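Local coordinates for protein fatty acyl CoA synthetase FADD13 (FATTY-ACYL-CoA SYNTHETASE) (Mycobacterium tuberculosis, PDB 3R44) that is a fatty-acyl-CoA synthetase of the ANL superfamily of AMP-binding enzymes, at residues Glu319-Asp331 with Ser338-Val350. Numbering follows the deposited sequence.
Sequences ESCGGGTLLLSED and SAGRATMFTDVAV
An antiparallel strand pair at the margin of the mixed sheet of the AMP-binding domain joins L326 to R341. L326 N donates to R341 O at 3.0 Å, with an N-H...O angle of 159°. The return bond from R341 N to L326 O is weak. A water lies within reach of both L326 O and A342 O. One step along, T325 faces A342 as a non-hydrogen-bonded pair, and T325 CA brings its hydrogen to R341 O. The backbones come closest at G340 and L327, where G340 CA and L327 CA are 3.6 Å apart; G340 has a positive phi. An ST turn, with G340 N donating to S338 OG, shapes the start of 338-350. S338 OG also hydrogen-bonds L406 O.

The side chains of L326 and R341 share a face. T325 OG1 donates to A339 O at 2.8 Å, coming from above the carbonyl plane. OG1 sits between the backbone N and the carbonyl carbon (chi1 64°), while T325 CG2 meets V348 CG2 at 3.8 Å. L327 CB packs on G340 CA at 3.6 Å, and L327 CD2 lies against S338 O. On the face of L326, its CG and CD1 lie against the methyl CG2 of T343. T343 N donates to G324 O at 3.3 Å, somewhat tilted from the carbonyl plane. T343 OG1 has its stronger partner in S201 OG.

A type II turn, T343 to T346, then swings the chain into strand 346-350, which runs at 91° to strand 324-327. V348 packs on V365 of strand 364-369 in the next, antiparallel sheet. Strand 310-316 flanks 324-327 on the side away from 341-342, with backbone bonds from T325 to Y315 and from L327 to Q313. Helix 192-205 covers L326 through W202 and touches T343 through T205.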
loop_
_atom_site.group_PDB
_atom_site.type_symbol
_atom_site.label_atom_id
_atom_site.label_comp_id
_atom_site.label_asym_id
_atom_site.label_seq_id
_atom_site.Cartn_x
_atom_site.Cartn_y
_atom_site.Cartn_z
ATOM N N GLU A 319 -6.081 3.112 -4.491
ATOM C CA GLU A 319 -6.799 4.074 -5.331
ATOM C C GLU A 319 -6.133 5.446 -5.390
ATOM O O GLU A 319 -6.396 6.215 -6.298
ATOM C CB GLU A 319 -8.231 4.212 -4.839
ATOM C CG GLU A 319 -9.082 2.977 -5.148
ATOM C CD GLU A 319 -9.172 1.979 -3.978
ATOM O OE1 GLU A 319 -8.178 1.831 -3.178
ATOM O OE2 GLU A 319 -10.216 1.262 -3.928
ATOM N N SER A 320 -5.325 5.772 -4.388
ATOM C CA SER A 320 -4.588 7.054 -4.363
ATOM C C SER A 320 -3.122 6.938 -4.729
ATOM O O SER A 320 -2.333 7.857 -4.527
ATOM C CB SER A 320 -4.770 7.724 -3.018
ATOM O OG SER A 320 -4.017 7.057 -2.058
ATOM N N CYS A 321 -2.763 5.803 -5.318
ATOM C CA CYS A 321 -1.405 5.518 -5.785
ATOM C C CYS A 321 -0.368 5.671 -4.724
ATOM O O CYS A 321 0.751 6.127 -5.013
ATOM C CB CYS A 321 -1.005 6.434 -6.940
ATOM S SG CYS A 321 0.080 5.698 -8.129
ATOM N N GLY A 322 -0.768 5.393 -3.499
ATOM C CA GLY A 322 0.136 5.549 -2.380
ATOM C C GLY A 322 0.325 6.959 -1.863
ATOM O O GLY A 322 1.201 7.182 -1.043
ATOM N N GLY A 323 -0.419 7.937 -2.379
ATOM C CA GLY A 323 -0.388 9.288 -1.839
ATOM C C GLY A 323 -1.592 9.562 -0.961
ATOM O O GLY A 323 -2.544 8.799 -0.891
ATOM N N GLY A 324 -1.605 10.683 -0.303
ATOM C CA GLY A 324 -2.778 11.009 0.484
ATOM C C GLY A 324 -2.381 11.982 1.559
ATOM O O GLY A 324 -2.346 13.193 1.284
ATOM N N THR A 325 -2.096 11.487 2.765
ATOM C CA THR A 325 -1.598 12.315 3.839
ATOM C C THR A 325 -0.227 11.805 4.314
ATOM O O THR A 325 0.066 10.599 4.280
ATOM C CB THR A 325 -2.557 12.441 5.093
ATOM O OG1 THR A 325 -2.715 11.165 5.718
ATOM C CG2 THR A 325 -3.962 13.022 4.752
ATOM N N LEU A 326 0.570 12.746 4.832
ATOM C CA LEU A 326 1.866 12.482 5.421
ATOM C C LEU A 326 2.020 13.256 6.714
ATOM O O LEU A 326 1.646 14.429 6.795
ATOM C CB LEU A 326 3.022 12.771 4.446
ATOM C CG LEU A 326 3.167 11.795 3.243
ATOM C CD1 LEU A 326 4.226 12.379 2.372
ATOM C CD2 LEU A 326 3.528 10.350 3.652
ATOM N N LEU A 327 2.500 12.551 7.725
ATOM C CA LEU A 327 2.833 13.144 9.038
ATOM C C LEU A 327 4.325 13.280 9.025
ATOM O O LEU A 327 5.072 12.296 9.148
ATOM C CB LEU A 327 2.318 12.265 10.177
ATOM C CG LEU A 327 2.623 12.765 11.591
ATOM C CD1 LEU A 327 1.743 13.990 11.809
ATOM C CD2 LEU A 327 2.384 11.693 12.654
ATOM N N LEU A 328 4.782 14.497 8.823
ATOM C CA LEU A 328 6.186 14.729 8.694
ATOM C C LEU A 328 6.925 14.466 10.028
ATOM O O LEU A 328 6.327 14.410 11.115
ATOM C CB LEU A 328 6.432 16.128 8.054
ATOM C CG LEU A 328 5.784 16.303 6.645
ATOM C CD1 LEU A 328 6.127 17.656 6.033
ATOM C CD2 LEU A 328 6.160 15.193 5.707
ATOM N N SER A 329 8.230 14.230 9.914
ATOM C CA SER A 329 9.099 13.947 11.033
ATOM C C SER A 329 8.946 14.888 12.236
ATOM O O SER A 329 8.815 14.454 13.376
ATOM C CB SER A 329 10.531 14.044 10.524
ATOM O OG SER A 329 10.640 13.352 9.284
ATOM N N GLU A 330 8.950 16.185 11.964
ATOM C CA GLU A 330 8.784 17.209 13.007
ATOM C C GLU A 330 7.540 16.998 13.902
ATOM O O GLU A 330 7.514 17.475 15.042
ATOM C CB GLU A 330 8.735 18.608 12.355
ATOM N N ASP A 331 6.536 16.269 13.382
ATOM C CA ASP A 331 5.216 16.096 13.996
ATOM C C ASP A 331 4.992 14.677 14.601
ATOM O O ASP A 331 3.929 14.388 15.180
ATOM C CB ASP A 331 4.147 16.365 12.907
ATOM C CG ASP A 331 4.074 17.844 12.465
ATOM O OD1 ASP A 331 4.461 18.670 13.297
ATOM O OD2 ASP A 331 3.617 18.153 11.308
ATOM N N SER A 338 -1.884 10.352 14.556
ATOM C CA SER A 338 -2.351 11.012 13.348
ATOM C C SER A 338 -1.727 10.386 12.097
ATOM O O SER A 338 -0.597 9.914 12.139
ATOM C CB SER A 338 -2.018 12.490 13.359
ATOM O OG SER A 338 -2.493 13.085 12.179
ATOM N N ALA A 339 -2.450 10.450 10.982
ATOM C CA ALA A 339 -1.964 10.092 9.668
ATOM C C ALA A 339 -1.360 11.326 8.940
ATOM O O ALA A 339 -0.902 11.215 7.804
ATOM C CB ALA A 339 -3.145 9.495 8.822
ATOM N N GLY A 340 -1.400 12.484 9.599
ATOM C CA GLY A 340 -0.766 13.707 9.148
ATOM C C GLY A 340 -1.693 14.591 8.319
ATOM O O GLY A 340 -2.913 14.456 8.392
ATOM N N ARG A 341 -1.081 15.551 7.639
ATOM C CA ARG A 341 -1.789 16.524 6.797
ATOM C C ARG A 341 -1.832 16.077 5.334
ATOM O O ARG A 341 -1.021 15.267 4.886
ATOM C CB ARG A 341 -1.035 17.854 6.850
ATOM C CG ARG A 341 -1.105 18.620 8.193
ATOM C CD ARG A 341 -0.245 19.866 8.198
ATOM N NE ARG A 341 -0.812 20.798 9.178
ATOM C CZ ARG A 341 -0.113 21.685 9.832
ATOM N NH1 ARG A 341 1.190 21.750 9.647
ATOM N NH2 ARG A 341 -0.704 22.469 10.702
ATOM N N ALA A 342 -2.717 16.687 4.554
ATOM C CA ALA A 342 -2.717 16.502 3.118
ATOM C C ALA A 342 -1.320 16.825 2.573
ATOM O O ALA A 342 -0.544 17.582 3.192
ATOM C CB ALA A 342 -3.785 17.439 2.454
ATOM N N THR A 343 -0.963 16.170 1.491
ATOM C CA THR A 343 0.326 16.363 0.825
ATOM C C THR A 343 0.218 17.356 -0.320
ATOM O O THR A 343 -0.903 17.856 -0.661
ATOM C CB THR A 343 0.887 15.050 0.322
ATOM O OG1 THR A 343 0.008 14.459 -0.658
ATOM C CG2 THR A 343 1.019 14.100 1.499
ATOM N N MET A 344 1.367 17.699 -0.912
ATOM C CA MET A 344 1.336 18.548 -2.081
ATOM C C MET A 344 0.556 17.831 -3.120
ATOM O O MET A 344 0.612 16.616 -3.235
ATOM C CB MET A 344 2.721 18.897 -2.647
ATOM C CG MET A 344 3.416 19.892 -1.889
ATOM S SD MET A 344 2.516 21.431 -1.596
ATOM C CE MET A 344 2.464 22.191 -3.207
ATOM N N PHE A 345 -0.223 18.586 -3.865
ATOM C CA PHE A 345 -1.007 18.060 -4.998
ATOM C C PHE A 345 -2.178 17.159 -4.595
ATOM O O PHE A 345 -2.737 16.481 -5.447
ATOM C CB PHE A 345 -0.106 17.366 -6.031
ATOM C CG PHE A 345 1.070 18.192 -6.435
ATOM C CD1 PHE A 345 0.875 19.439 -7.005
ATOM C CD2 PHE A 345 2.359 17.755 -6.193
ATOM C CE1 PHE A 345 1.984 20.271 -7.347
ATOM C CE2 PHE A 345 3.460 18.558 -6.541
ATOM C CZ PHE A 345 3.279 19.820 -7.092
ATOM N N THR A 346 -2.537 17.184 -3.314
ATOM C CA THR A 346 -3.642 16.356 -2.797
ATOM C C THR A 346 -4.547 17.209 -1.917
ATOM O O THR A 346 -4.061 17.971 -1.058
ATOM C CB THR A 346 -3.148 15.094 -2.018
ATOM O OG1 THR A 346 -4.148 14.058 -2.063
ATOM C CG2 THR A 346 -2.863 15.407 -0.568
ATOM N N ASP A 347 -5.869 17.111 -2.132
ATOM C CA ASP A 347 -6.783 17.694 -1.176
ATOM C C ASP A 347 -7.468 16.558 -0.422
ATOM O O ASP A 347 -7.851 15.544 -1.007
ATOM C CB ASP A 347 -7.855 18.587 -1.817
ATOM C CG ASP A 347 -7.275 19.800 -2.587
ATOM O OD1 ASP A 347 -6.122 20.189 -2.350
ATOM O OD2 ASP A 347 -7.982 20.395 -3.436
ATOM N N VAL A 348 -7.634 16.700 0.876
ATOM C CA VAL A 348 -8.213 15.607 1.689
ATOM C C VAL A 348 -9.262 16.227 2.553
ATOM O O VAL A 348 -9.021 17.300 3.086
ATOM C CB VAL A 348 -7.142 14.942 2.598
ATOM C CG1 VAL A 348 -7.803 13.880 3.531
ATOM C CG2 VAL A 348 -5.932 14.409 1.755
ATOM N N ALA A 349 -10.447 15.631 2.671
ATOM C CA ALA A 349 -11.501 16.233 3.459
ATOM C C ALA A 349 -12.327 15.088 4.036
ATOM O O ALA A 349 -11.959 13.909 3.840
ATOM C CB ALA A 349 -12.404 17.207 2.584
ATOM N N VAL A 350 -13.400 15.426 4.737
ATOM C CA VAL A 350 -14.358 14.430 5.242
ATOM C C VAL A 350 -15.767 14.720 4.769
ATOM O O VAL A 350 -16.220 15.865 4.841
ATOM C CB VAL A 350 -14.290 14.305 6.792
ATOM C CG1 VAL A 350 -13.007 13.576 7.222
ATOM C CG2 VAL A 350 -14.437 15.648 7.417
HETATM O O HOH W 1 1.825 16.548 4.826
#